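PDB 5VQH: tudor and KH domain-containing protein homolog from Bombyx mori, which binds symmetrically dimethylated arginines of the Piwi proteins Siwi and Ago3 through its extended Tudor domain and takes part in primary piRNA biogenesis that silences transposons. Local coordinates for residues Pro33-Gln44 against Leu137-Leu146. Sequence-based numbering, arbitrary orientation.
Sequences PSRFWVQFVGPQ and LRFQAMECFL
Leu137 packs its CD1 on CG of Gln44, where the linker of an extended Tudor domain runs from the canonical Tudor sheet into the SN-like (OB-fold) half. Arg138 comes next and crosses the Gln44 side chain at about a right angle. Arg138 grips one atom side-on: its NE and NH2 both donate to Gln44 OE1, at 3.0 and 2.9 Å. Gln140 bends at chi2 (-57°), which brings its NE2 to Gln44 OE1 at 2.9 Å. Gln44 OE1 therefore accepts three bonds at the start of helix 43-59, the long helix between the two halves. A water joins Gln140 OE1 to Phe40 O.

Ala141 sets its methyl near Trp37 CD1. Met142, Glu143 and Cys144 pair antiparallel with Val38, Trp37 and Phe36 of strand 35-40. Met142 exchanges two backbone bonds with Val38. Its CG meets Phe40 CE1. Glu143 lies alongside Trp37, its CG 3.5 Å from Trp37 NE1. Its chain stays extended, with CG anti to the backbone N (chi1 -153°), and Glu143 OE2 forms a 3.4 Å salt bridge with Arg35 NH1. A water also links OE2 to Ser34 O.

Cys144 turns to the other face of the sheet, with Phe36 and Val38. Cys144 CB makes a CH-pi contact over the face of the Phe36 ring, 4.1 Å from its centroid. SG rests against Val38 CG2. Ile212, from the neighbouring parallel strand 207-217, touches both Phe36 and Cys144. Phe145 brings CB close to Ser34 O. At Leu146 the backbone N donates to Pro33 O at 2.9 Å, while CD1 touches Phe36 CZ.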
# COMPACT_ATOMS: atom_id res chain seq x y z
N PRO A 33 9.82 -7.24 -2.83
CA PRO A 33 9.76 -8.03 -1.60
C PRO A 33 10.28 -7.32 -0.37
O PRO A 33 10.00 -7.74 0.78
CB PRO A 33 10.69 -9.18 -1.89
CG PRO A 33 10.65 -9.30 -3.37
CD PRO A 33 10.60 -7.91 -3.87
N SER A 34 11.07 -6.28 -0.59
CA SER A 34 11.54 -5.46 0.50
C SER A 34 10.52 -4.39 0.92
O SER A 34 10.75 -3.72 1.89
CB SER A 34 12.88 -4.82 0.11
OG SER A 34 13.87 -5.85 -0.04
N ARG A 35 9.42 -4.25 0.19
CA ARG A 35 8.52 -3.14 0.37
C ARG A 35 7.19 -3.43 -0.29
O ARG A 35 7.02 -3.23 -1.51
CB ARG A 35 9.10 -1.87 -0.22
CG ARG A 35 8.50 -0.55 0.27
CD ARG A 35 9.29 0.62 -0.30
NE ARG A 35 8.48 1.79 -0.61
CZ ARG A 35 8.19 2.76 0.26
NH1 ARG A 35 8.62 2.70 1.53
NH2 ARG A 35 7.44 3.80 -0.13
N PHE A 36 6.24 -3.89 0.52
CA PHE A 36 4.88 -4.12 0.06
C PHE A 36 3.86 -3.76 1.13
O PHE A 36 4.24 -3.40 2.23
CB PHE A 36 4.72 -5.55 -0.45
CG PHE A 36 4.99 -6.58 0.55
CD1 PHE A 36 3.95 -7.17 1.23
CD2 PHE A 36 6.30 -7.00 0.78
CE1 PHE A 36 4.20 -8.16 2.17
CE2 PHE A 36 6.57 -7.97 1.74
CZ PHE A 36 5.50 -8.55 2.44
N TRP A 37 2.59 -3.82 0.77
CA TRP A 37 1.50 -3.39 1.61
C TRP A 37 0.46 -4.50 1.80
O TRP A 37 0.08 -5.19 0.86
CB TRP A 37 0.90 -2.08 1.03
CG TRP A 37 1.91 -0.89 1.17
CD1 TRP A 37 2.03 -0.04 2.23
CD2 TRP A 37 2.92 -0.50 0.25
NE1 TRP A 37 3.05 0.85 2.02
CE2 TRP A 37 3.61 0.58 0.81
CE3 TRP A 37 3.30 -0.93 -1.01
CZ2 TRP A 37 4.65 1.21 0.17
CZ3 TRP A 37 4.34 -0.33 -1.64
CH2 TRP A 37 4.99 0.74 -1.08
N VAL A 38 0.03 -4.74 3.03
CA VAL A 38 -1.05 -5.69 3.26
C VAL A 38 -2.25 -5.00 3.89
O VAL A 38 -2.12 -3.94 4.48
CB VAL A 38 -0.62 -6.90 4.10
CG1 VAL A 38 0.66 -7.48 3.56
CG2 VAL A 38 -0.37 -6.51 5.53
N GLN A 39 -3.42 -5.61 3.69
CA GLN A 39 -4.66 -5.26 4.36
C GLN A 39 -5.07 -6.47 5.19
O GLN A 39 -4.87 -7.60 4.78
CB GLN A 39 -5.75 -4.99 3.35
CG GLN A 39 -5.40 -3.91 2.35
CD GLN A 39 -6.23 -4.03 1.11
OE1 GLN A 39 -6.50 -5.13 0.62
NE2 GLN A 39 -6.64 -2.90 0.58
N PHE A 40 -5.61 -6.22 6.37
CA PHE A 40 -5.98 -7.29 7.30
C PHE A 40 -7.34 -7.78 6.88
O PHE A 40 -8.21 -6.99 6.49
CB PHE A 40 -6.00 -6.76 8.73
CG PHE A 40 -4.62 -6.57 9.33
CD1 PHE A 40 -3.50 -6.43 8.54
CD2 PHE A 40 -4.46 -6.52 10.68
CE1 PHE A 40 -2.25 -6.26 9.10
CE2 PHE A 40 -3.20 -6.35 11.24
CZ PHE A 40 -2.11 -6.22 10.46
N VAL A 41 -7.48 -9.10 6.86
CA VAL A 41 -8.73 -9.72 6.47
C VAL A 41 -9.65 -9.55 7.62
O VAL A 41 -9.28 -9.84 8.77
CB VAL A 41 -8.57 -11.22 6.24
CG1 VAL A 41 -9.93 -11.83 5.97
CG2 VAL A 41 -7.66 -11.49 5.05
N GLY A 42 -10.85 -9.08 7.33
CA GLY A 42 -11.78 -8.78 8.39
C GLY A 42 -12.77 -7.73 8.00
O GLY A 42 -12.82 -7.35 6.83
N PRO A 43 -13.58 -7.26 8.97
CA PRO A 43 -14.75 -6.46 8.65
C PRO A 43 -14.47 -5.07 8.05
O PRO A 43 -15.36 -4.51 7.38
CB PRO A 43 -15.51 -6.37 9.98
CG PRO A 43 -14.46 -6.55 11.01
CD PRO A 43 -13.50 -7.54 10.42
N GLN A 44 -13.26 -4.54 8.24
CA GLN A 44 -12.92 -3.26 7.62
C GLN A 44 -12.72 -3.36 6.10
O GLN A 44 -12.72 -2.36 5.40
CB GLN A 44 -11.71 -2.63 8.29
CG GLN A 44 -12.06 -2.00 9.62
CD GLN A 44 -10.87 -1.48 10.39
OE1 GLN A 44 -9.75 -1.42 9.87
NE2 GLN A 44 -11.10 -1.10 11.65
N LEU A 137 -12.65 5.71 8.74
CA LEU A 137 -12.11 4.37 8.64
C LEU A 137 -10.57 4.39 8.60
O LEU A 137 -9.94 5.20 7.91
CB LEU A 137 -12.69 3.66 7.44
CG LEU A 137 -12.07 2.31 7.11
CD1 LEU A 137 -12.48 1.31 8.16
CD2 LEU A 137 -12.51 1.83 5.73
N ARG A 138 -9.96 3.50 9.36
CA ARG A 138 -8.51 3.44 9.49
C ARG A 138 -7.88 3.28 8.11
O ARG A 138 -8.48 2.69 7.19
CB ARG A 138 -8.14 2.26 10.44
CG ARG A 138 -6.66 1.95 10.58
CD ARG A 138 -6.44 0.72 11.45
NE ARG A 138 -7.05 -0.48 10.85
CZ ARG A 138 -6.37 -1.36 10.12
NH1 ARG A 138 -5.07 -1.18 9.89
NH2 ARG A 138 -7.00 -2.41 9.61
N PHE A 139 -6.69 3.81 7.93
CA PHE A 139 -6.03 3.63 6.64
C PHE A 139 -5.60 2.16 6.51
O PHE A 139 -4.85 1.66 7.33
CB PHE A 139 -4.85 4.58 6.49
CG PHE A 139 -5.26 6.04 6.45
CD1 PHE A 139 -6.37 6.45 5.75
CD2 PHE A 139 -4.49 7.00 7.09
CE1 PHE A 139 -6.73 7.78 5.71
CE2 PHE A 139 -4.82 8.34 7.05
CZ PHE A 139 -5.95 8.74 6.35
N GLN A 140 -6.11 1.49 5.50
CA GLN A 140 -6.05 0.02 5.42
C GLN A 140 -4.73 -0.60 5.05
O GLN A 140 -4.53 -1.79 5.36
CB GLN A 140 -7.10 -0.51 4.44
CG GLN A 140 -8.53 -0.45 4.93
CD GLN A 140 -8.72 -1.19 6.23
OE1 GLN A 140 -8.64 -2.41 6.29
NE2 GLN A 140 -8.89 -0.45 7.29
N ALA A 141 -3.81 0.17 4.43
CA ALA A 141 -2.53 -0.41 3.93
C ALA A 141 -1.41 -0.37 4.95
O ALA A 141 -1.12 0.70 5.40
CB ALA A 141 -2.08 0.30 2.66
N MET A 142 -0.84 -1.52 5.32
CA MET A 142 0.28 -1.60 6.26
C MET A 142 1.56 -1.97 5.49
O MET A 142 1.62 -3.02 4.85
CB MET A 142 0.01 -2.67 7.33
CG MET A 142 -1.41 -2.67 7.93
SD MET A 142 -1.97 -1.01 8.32
CE MET A 142 -0.63 -0.48 9.40
N GLU A 143 2.58 -1.12 5.53
CA GLU A 143 3.85 -1.47 4.88
C GLU A 143 4.51 -2.72 5.50
O GLU A 143 4.57 -2.86 6.69
CB GLU A 143 4.81 -0.29 4.98
CG GLU A 143 5.84 -0.27 3.86
CD GLU A 143 6.93 0.73 4.14
OE1 GLU A 143 6.59 1.85 4.53
OE2 GLU A 143 8.11 0.41 4.00
N CYS A 144 5.04 -3.62 4.68
CA CYS A 144 5.82 -4.73 5.19
C CYS A 144 7.06 -5.01 4.34
O CYS A 144 7.28 -4.42 3.29
CB CYS A 144 4.98 -5.99 5.21
SG CYS A 144 3.37 -5.93 6.03
N PHE A 145 7.87 -5.93 4.82
CA PHE A 145 8.90 -6.52 4.00
C PHE A 145 8.97 -7.98 4.35
O PHE A 145 8.43 -8.39 5.35
CB PHE A 145 10.25 -5.82 4.22
CG PHE A 145 10.86 -6.07 5.55
CD1 PHE A 145 11.78 -7.10 5.71
CD2 PHE A 145 10.54 -5.30 6.63
CE1 PHE A 145 12.36 -7.34 6.95
CE2 PHE A 145 11.10 -5.55 7.87
CZ PHE A 145 12.01 -6.56 8.03
N LEU A 146 9.61 -8.77 3.50
CA LEU A 146 9.55 -10.22 3.60
C LEU A 146 10.73 -10.62 4.43
O LEU A 146 11.81 -10.19 4.16
CB LEU A 146 9.62 -10.86 2.23
CG LEU A 146 8.97 -12.24 2.20
CD1 LEU A 146 7.45 -12.15 2.18
CD2 LEU A 146 9.43 -13.03 1.00
O HOH W 1 9.67 -2.02 3.83
O HOH W 2 -6.00 -3.15 6.86
O HOH W 3 -8.85 -4.89 7.79